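Long-range contact in lactococcal phage P2 ORF15 (Lactococcus phage p2, PDB 2WZP), which is a distal tail (Dit) protein that probably forms part of the tail-tip baseplate with which the phage engages its host: residues M[235-246]-M[302-312]. Residues are numbered along the deposited sequence; the frame is centred on the assembly and turned at random.
Sequences LPKTPAGVRFLD and IEKGQMELINL
N311 meets the loop 235-239 with both ends of its amide. OD1 of N311 accepts from the backbone N of L235 at 2.8 Å, in the carbonyl plane and on a lone pair. ND2 of N311 donates to L235 O at 3.0 Å, within the amide plane. A weak bond from the same ND2 to T238 O is added. The CG of N311 stands anti to the backbone N (chi1 -177°), which carries the amide over to the loop.

Beyond the loop the backbones pair as antiparallel strands. G241 with I310, R243 with E308 and L245 with Q306 each exchange two N-H to O bonds. A water also donates to L245 O and to E303 O.

Beside L245 and I310, R243 NE and NH2 both donate to E308 OE2, each at 3.2 Å and from the same face of the carboxylate. The two flat groups are turned 56° apart. R243 NH1 is taken by E251, so two acids share the guanidinium. CD2 of L245 lies over its face.

V242, F244 and M307 line the other side of the sheet. The F244 ring sits between M307 CG and I302 CD1, on opposite faces. M307 SD approaches CZ of F244 obliquely at 3.5 Å, a Met-aromatic contact.

Strands 218-220 and 251-257 flank this pair, making it the centre of a four-stranded antiparallel sheet in the Dit C-terminal domain.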
ATOM      1  N   LEU M 235      34.554 -62.911 -21.878  1.00 40.76           N
ATOM      2  CA  LEU M 235      35.838 -63.588 -21.761  1.00 41.01           C
ATOM      3  C   LEU M 235      36.587 -63.226 -20.494  1.00 47.84           C
ATOM      4  O   LEU M 235      36.632 -62.052 -20.092  1.00 47.53           O
ATOM      5  CB  LEU M 235      36.723 -63.314 -22.992  1.00 40.91           C
ATOM      6  CG  LEU M 235      36.152 -63.660 -24.370  1.00 44.87           C
ATOM      7  CD1 LEU M 235      37.058 -63.165 -25.466  1.00 44.30           C
ATOM      8  CD2 LEU M 235      35.888 -65.150 -24.502  1.00 46.59           C
ATOM      9  N   PRO M 236      37.220 -64.232 -19.861  1.00 47.13           N
ATOM     10  CA  PRO M 236      37.995 -63.944 -18.651  1.00 47.83           C
ATOM     11  C   PRO M 236      39.386 -63.414 -19.017  1.00 52.83           C
ATOM     12  O   PRO M 236      39.902 -63.712 -20.093  1.00 52.54           O
ATOM     13  CB  PRO M 236      38.077 -65.322 -17.956  1.00 49.40           C
ATOM     14  CG  PRO M 236      37.329 -66.298 -18.844  1.00 52.60           C
ATOM     15  CD  PRO M 236      37.283 -65.670 -20.189  1.00 48.17           C
ATOM     16  N   LYS M 237      40.033 -62.687 -18.097  1.00 49.76           N
ATOM     17  CA  LYS M 237      41.392 -62.138 -18.293  1.00 49.31           C
ATOM     18  C   LYS M 237      41.369 -61.001 -19.335  1.00 49.89           C
ATOM     19  O   LYS M 237      42.418 -60.651 -19.890  1.00 49.88           O
ATOM     20  CB  LYS M 237      42.418 -63.244 -18.758  1.00 52.65           C
ATOM     21  CG  LYS M 237      42.526 -64.528 -17.930  1.00 62.95           C
ATOM     22  CD  LYS M 237      43.546 -65.486 -18.553  1.00 73.13           C
ATOM     23  CE  LYS M 237      43.410 -66.896 -18.022  1.00 89.15           C
ATOM     24  NZ  LYS M 237      44.155 -67.884 -18.853  1.00 99.65           N
ATOM     25  N   THR M 238      40.178 -60.446 -19.611  1.00 43.05           N
ATOM     26  CA  THR M 238      39.972 -59.401 -20.613  1.00 40.26           C
ATOM     27  C   THR M 238      39.142 -58.270 -19.991  1.00 39.93           C
ATOM     28  O   THR M 238      38.109 -58.562 -19.383  1.00 39.28           O
ATOM     29  CB  THR M 238      39.266 -60.022 -21.845  1.00 43.71           C
ATOM     30  OG1 THR M 238      39.983 -61.181 -22.240  1.00 49.10           O
ATOM     31  CG2 THR M 238      39.133 -59.063 -23.036  1.00 40.94           C
ATOM     32  N   PRO M 239      39.529 -56.984 -20.175  1.00 34.18           N
ATOM     33  CA  PRO M 239      38.690 -55.891 -19.663  1.00 33.39           C
ATOM     34  C   PRO M 239      37.291 -55.869 -20.262  1.00 36.79           C
ATOM     35  O   PRO M 239      37.087 -56.262 -21.412  1.00 37.64           O
ATOM     36  CB  PRO M 239      39.473 -54.619 -20.025  1.00 34.62           C
ATOM     37  CG  PRO M 239      40.462 -55.001 -20.973  1.00 38.51           C
ATOM     38  CD  PRO M 239      40.735 -56.458 -20.843  1.00 34.76           C
ATOM     39  N   ALA M 240      36.328 -55.454 -19.452  1.00 31.98           N
ATOM     40  CA  ALA M 240      34.917 -55.380 -19.809  1.00 30.95           C
ATOM     41  C   ALA M 240      34.304 -54.051 -19.376  1.00 35.63           C
ATOM     42  O   ALA M 240      34.737 -53.420 -18.401  1.00 36.61           O
ATOM     43  CB  ALA M 240      34.157 -56.525 -19.164  1.00 31.32           C
ATOM     44  N   GLY M 241      33.296 -53.644 -20.122  1.00 29.74           N
ATOM     45  CA  GLY M 241      32.543 -52.441 -19.843  1.00 28.19           C
ATOM     46  C   GLY M 241      31.758 -52.028 -21.054  1.00 32.11           C
ATOM     47  O   GLY M 241      31.314 -52.880 -21.822  1.00 33.59           O
ATOM     48  N   VAL M 242      31.619 -50.717 -21.249  1.00 27.34           N
ATOM     49  CA  VAL M 242      30.882 -50.092 -22.350  1.00 26.62           C
ATOM     50  C   VAL M 242      31.638 -48.874 -22.880  1.00 30.66           C
ATOM     51  O   VAL M 242      32.333 -48.208 -22.115  1.00 30.64           O
ATOM     52  CB  VAL M 242      29.437 -49.683 -21.922  1.00 29.63           C
ATOM     53  CG1 VAL M 242      28.573 -50.907 -21.623  1.00 28.19           C
ATOM     54  CG2 VAL M 242      29.443 -48.712 -20.731  1.00 29.35           C
ATOM     55  N   ARG M 243      31.480 -48.567 -24.179  1.00 26.97           N
ATOM     56  CA  ARG M 243      32.055 -47.360 -24.789  1.00 26.06           C
ATOM     57  C   ARG M 243      31.006 -46.531 -25.504  1.00 29.91           C
ATOM     58  O   ARG M 243      30.001 -47.076 -25.975  1.00 30.27           O
ATOM     59  CB  ARG M 243      33.257 -47.647 -25.685  1.00 25.67           C
ATOM     60  CG  ARG M 243      32.950 -48.328 -27.003  1.00 28.86           C
ATOM     61  CD  ARG M 243      34.262 -48.608 -27.667  1.00 32.65           C
ATOM     62  NE  ARG M 243      34.102 -48.970 -29.066  1.00 42.44           N
ATOM     63  CZ  ARG M 243      34.814 -48.466 -30.060  1.00 53.32           C
ATOM     64  NH1 ARG M 243      35.745 -47.548 -29.821  1.00 39.38           N
ATOM     65  NH2 ARG M 243      34.611 -48.874 -31.300  1.00 47.48           N
ATOM     66  N   PHE M 244      31.239 -45.213 -25.583  1.00 25.24           N
ATOM     67  CA  PHE M 244      30.310 -44.276 -26.186  1.00 23.74           C
ATOM     68  C   PHE M 244      30.975 -43.627 -27.352  1.00 30.82           C
ATOM     69  O   PHE M 244      32.107 -43.161 -27.240  1.00 31.66           O
ATOM     70  CB  PHE M 244      29.852 -43.222 -25.161  1.00 24.66           C
ATOM     71  CG  PHE M 244      28.931 -43.778 -24.102  1.00 24.01           C
ATOM     72  CD1 PHE M 244      27.552 -43.722 -24.261  1.00 24.56           C
ATOM     73  CD2 PHE M 244      29.443 -44.374 -22.953  1.00 23.69           C
ATOM     74  CE1 PHE M 244      26.703 -44.267 -23.299  1.00 25.33           C
ATOM     75  CE2 PHE M 244      28.595 -44.939 -22.003  1.00 26.12           C
ATOM     76  CZ  PHE M 244      27.229 -44.884 -22.180  1.00 23.81           C
ATOM     77  N   LEU M 245      30.256 -43.580 -28.469  1.00 30.10           N
ATOM     78  CA  LEU M 245      30.704 -43.008 -29.730  1.00 31.23           C
ATOM     79  C   LEU M 245      29.810 -41.843 -30.125  1.00 37.04           C
ATOM     80  O   LEU M 245      28.592 -41.930 -29.973  1.00 37.92           O
ATOM     81  CB  LEU M 245      30.652 -44.085 -30.839  1.00 31.57           C
ATOM     82  CG  LEU M 245      31.150 -45.516 -30.540  1.00 35.60           C
ATOM     83  CD1 LEU M 245      30.880 -46.387 -31.711  1.00 35.56           C
ATOM     84  CD2 LEU M 245      32.656 -45.564 -30.301  1.00 36.97           C
ATOM     85  N   ASP M 246      30.402 -40.775 -30.671  1.00 34.79           N
ATOM     86  CA  ASP M 246      29.666 -39.601 -31.147  1.00 35.47           C
ATOM     87  C   ASP M 246      28.987 -39.878 -32.503  1.00 43.19           C
ATOM     88  O   ASP M 246      29.112 -40.985 -33.041  1.00 43.24           O
ATOM     89  CB  ASP M 246      30.576 -38.353 -31.197  1.00 36.52           C
ATOM     90  CG  ASP M 246      31.752 -38.398 -32.170  1.00 44.25           C
ATOM     91  OD1 ASP M 246      32.612 -37.485 -32.105  1.00 45.18           O
ATOM     92  OD2 ASP M 246      31.793 -39.321 -33.025  1.00 44.60           O
ATOM     93  N   ILE M 302      26.758 -37.844 -21.801  1.00 37.02           N
ATOM     94  CA  ILE M 302      26.426 -38.708 -22.924  1.00 36.12           C
ATOM     95  C   ILE M 302      25.844 -37.911 -24.095  1.00 44.13           C
ATOM     96  O   ILE M 302      24.787 -37.280 -23.974  1.00 46.07           O
ATOM     97  CB  ILE M 302      25.546 -39.914 -22.476  1.00 36.88           C
ATOM     98  CG1 ILE M 302      26.147 -40.701 -21.265  1.00 36.49           C
ATOM     99  CG2 ILE M 302      25.174 -40.812 -23.624  1.00 35.24           C
ATOM    100  CD1 ILE M 302      27.685 -41.077 -21.236  1.00 38.03           C
ATOM    101  N   GLU M 303      26.548 -37.964 -25.228  1.00 39.67           N
ATOM    102  CA  GLU M 303      26.184 -37.289 -26.465  1.00 38.79           C
ATOM    103  C   GLU M 303      25.383 -38.225 -27.360  1.00 43.75           C
ATOM    104  O   GLU M 303      25.382 -39.448 -27.170  1.00 44.46           O
ATOM    105  CB  GLU M 303      27.460 -36.856 -27.232  1.00 39.69           C
ATOM    106  CG  GLU M 303      28.357 -35.850 -26.530  1.00 48.57           C
ATOM    107  CD  GLU M 303      27.711 -34.532 -26.130  1.00 76.03           C
ATOM    108  OE1 GLU M 303      27.942 -34.090 -24.980  1.00 76.81           O
ATOM    109  OE2 GLU M 303      26.976 -33.942 -26.957  1.00 71.09           O
ATOM    110  N   LYS M 304      24.756 -37.646 -28.386  1.00 39.18           N
ATOM    111  CA  LYS M 304      24.059 -38.396 -29.426  1.00 37.74           C
ATOM    112  C   LYS M 304      25.107 -39.217 -30.165  1.00 36.86           C
ATOM    113  O   LYS M 304      26.244 -38.782 -30.355  1.00 36.36           O
ATOM    114  CB  LYS M 304      23.320 -37.455 -30.396  1.00 40.93           C
ATOM    115  CG  LYS M 304      22.059 -36.828 -29.785  1.00 59.70           C
ATOM    116  CD  LYS M 304      21.340 -35.907 -30.767  1.00 74.71           C
ATOM    117  CE  LYS M 304      20.394 -34.955 -30.057  1.00 93.33           C
ATOM    118  NZ  LYS M 304      19.823 -33.932 -30.980  1.00100.09           N
ATOM    119  N   GLY M 305      24.731 -40.425 -30.508  1.00 30.92           N
ATOM    120  CA  GLY M 305      25.594 -41.380 -31.172  1.00 30.03           C
ATOM    121  C   GLY M 305      25.182 -42.755 -30.735  1.00 35.86           C
ATOM    122  O   GLY M 305      23.982 -43.070 -30.729  1.00 37.02           O
ATOM    123  N   GLN M 306      26.150 -43.563 -30.307  1.00 33.04           N
ATOM    124  CA  GLN M 306      25.817 -44.915 -29.846  1.00 32.46           C
ATOM    125  C   GLN M 306      26.729 -45.503 -28.808  1.00 36.03           C
ATOM    126  O   GLN M 306      27.915 -45.166 -28.760  1.00 37.38           O
ATOM    127  CB  GLN M 306      25.654 -45.892 -31.010  1.00 33.90           C
ATOM    128  CG  GLN M 306      26.840 -46.036 -31.920  1.00 51.96           C
ATOM    129  CD  GLN M 306      26.449 -46.722 -33.205  1.00 75.46           C
ATOM    130  OE1 GLN M 306      27.268 -47.431 -33.810  1.00 77.81           O
ATOM    131  NE2 GLN M 306      25.194 -46.533 -33.648  1.00 54.60           N
ATOM    132  N   MET M 307      26.167 -46.416 -27.993  1.00 29.45           N
ATOM    133  CA  MET M 307      26.937 -47.146 -26.999  1.00 28.31           C
ATOM    134  C   MET M 307      27.169 -48.590 -27.478  1.00 35.01           C
ATOM    135  O   MET M 307      26.230 -49.283 -27.895  1.00 34.61           O
ATOM    136  CB  MET M 307      26.282 -47.143 -25.602  1.00 28.75           C
ATOM    137  CG  MET M 307      27.135 -47.781 -24.550  1.00 29.83           C
ATOM    138  SD  MET M 307      26.204 -48.060 -23.066  1.00 33.40           S
ATOM    139  CE  MET M 307      25.509 -49.678 -23.409  1.00 30.01           C
ATOM    140  N   GLU M 308      28.430 -49.029 -27.382  1.00 29.97           N
ATOM    141  CA  GLU M 308      28.814 -50.384 -27.709  1.00 28.51           C
ATOM    142  C   GLU M 308      29.255 -51.067 -26.440  1.00 32.00           C
ATOM    143  O   GLU M 308      29.688 -50.409 -25.495  1.00 32.70           O
ATOM    144  CB  GLU M 308      29.950 -50.395 -28.743  1.00 29.97           C
ATOM    145  CG  GLU M 308      29.510 -49.914 -30.124  1.00 31.60           C
ATOM    146  CD  GLU M 308      30.588 -49.957 -31.183  1.00 51.89           C
ATOM    147  OE1 GLU M 308      30.268 -49.695 -32.366  1.00 57.97           O
ATOM    148  OE2 GLU M 308      31.762 -50.220 -30.823  1.00 39.79           O
ATOM    149  N   LEU M 309      29.107 -52.386 -26.397  1.00 28.28           N
ATOM    150  CA  LEU M 309      29.537 -53.198 -25.274  1.00 27.29           C
ATOM    151  C   LEU M 309      31.016 -53.540 -25.471  1.00 32.40           C
ATOM    152  O   LEU M 309      31.493 -53.575 -26.605  1.00 32.71           O
ATOM    153  CB  LEU M 309      28.728 -54.500 -25.210  1.00 26.68           C
ATOM    154  CG  LEU M 309      27.204 -54.436 -25.213  1.00 29.58           C
ATOM    155  CD1 LEU M 309      26.607 -55.844 -25.086  1.00 28.04           C
ATOM    156  CD2 LEU M 309      26.666 -53.511 -24.121  1.00 28.76           C
ATOM    157  N   ILE M 310      31.751 -53.737 -24.381  1.00 29.53           N
ATOM    158  CA  ILE M 310      33.145 -54.167 -24.439  1.00 29.08           C
ATOM    159  C   ILE M 310      33.212 -55.470 -23.673  1.00 35.44           C
ATOM    160  O   ILE M 310      33.035 -55.475 -22.446  1.00 37.05           O
ATOM    161  CB  ILE M 310      34.196 -53.137 -23.951  1.00 31.04           C
ATOM    162  CG1 ILE M 310      34.176 -51.875 -24.845  1.00 29.97           C
ATOM    163  CG2 ILE M 310      35.609 -53.803 -23.909  1.00 31.68           C
ATOM    164  CD1 ILE M 310      34.752 -50.785 -24.302  1.00 30.04           C
ATOM    165  N   ASN M 311      33.401 -56.579 -24.416  1.00 30.30           N
ATOM    166  CA  ASN M 311      33.529 -57.922 -23.876  1.00 29.33           C
ATOM    167  C   ASN M 311      32.364 -58.296 -22.962  1.00 33.97           C
ATOM    168  O   ASN M 311      32.568 -58.836 -21.881  1.00 34.58           O
ATOM    169  CB  ASN M 311      34.905 -58.104 -23.214  1.00 26.17           C
ATOM    170  CG  ASN M 311      35.161 -59.466 -22.690  1.00 41.14           C
ATOM    171  OD1 ASN M 311      34.675 -60.452 -23.234  1.00 39.59           O
ATOM    172  ND2 ASN M 311      35.869 -59.542 -21.577  1.00 30.84           N
ATOM    173  N   LEU M 312      31.127 -58.018 -23.413  1.00 29.40           N
ATOM    174  CA  LEU M 312      29.930 -58.364 -22.641  1.00 27.30           C
ATOM    175  C   LEU M 312      29.050 -59.239 -23.472  1.00 32.94           C
ATOM    176  O   LEU M 312      28.915 -59.014 -24.684  1.00 33.27           O
ATOM    177  CB  LEU M 312      29.106 -57.136 -22.185  1.00 25.79           C
ATOM    178  CG  LEU M 312      29.810 -55.994 -21.441  1.00 28.11           C
ATOM    179  CD1 LEU M 312      28.827 -54.883 -21.140  1.00 26.75           C
ATOM    180  CD2 LEU M 312      30.441 -56.484 -20.133  1.00 29.72           C
TER
HETATM  181  O   HOH W   1      26.947 -41.460 -27.438  1.00 28.14           O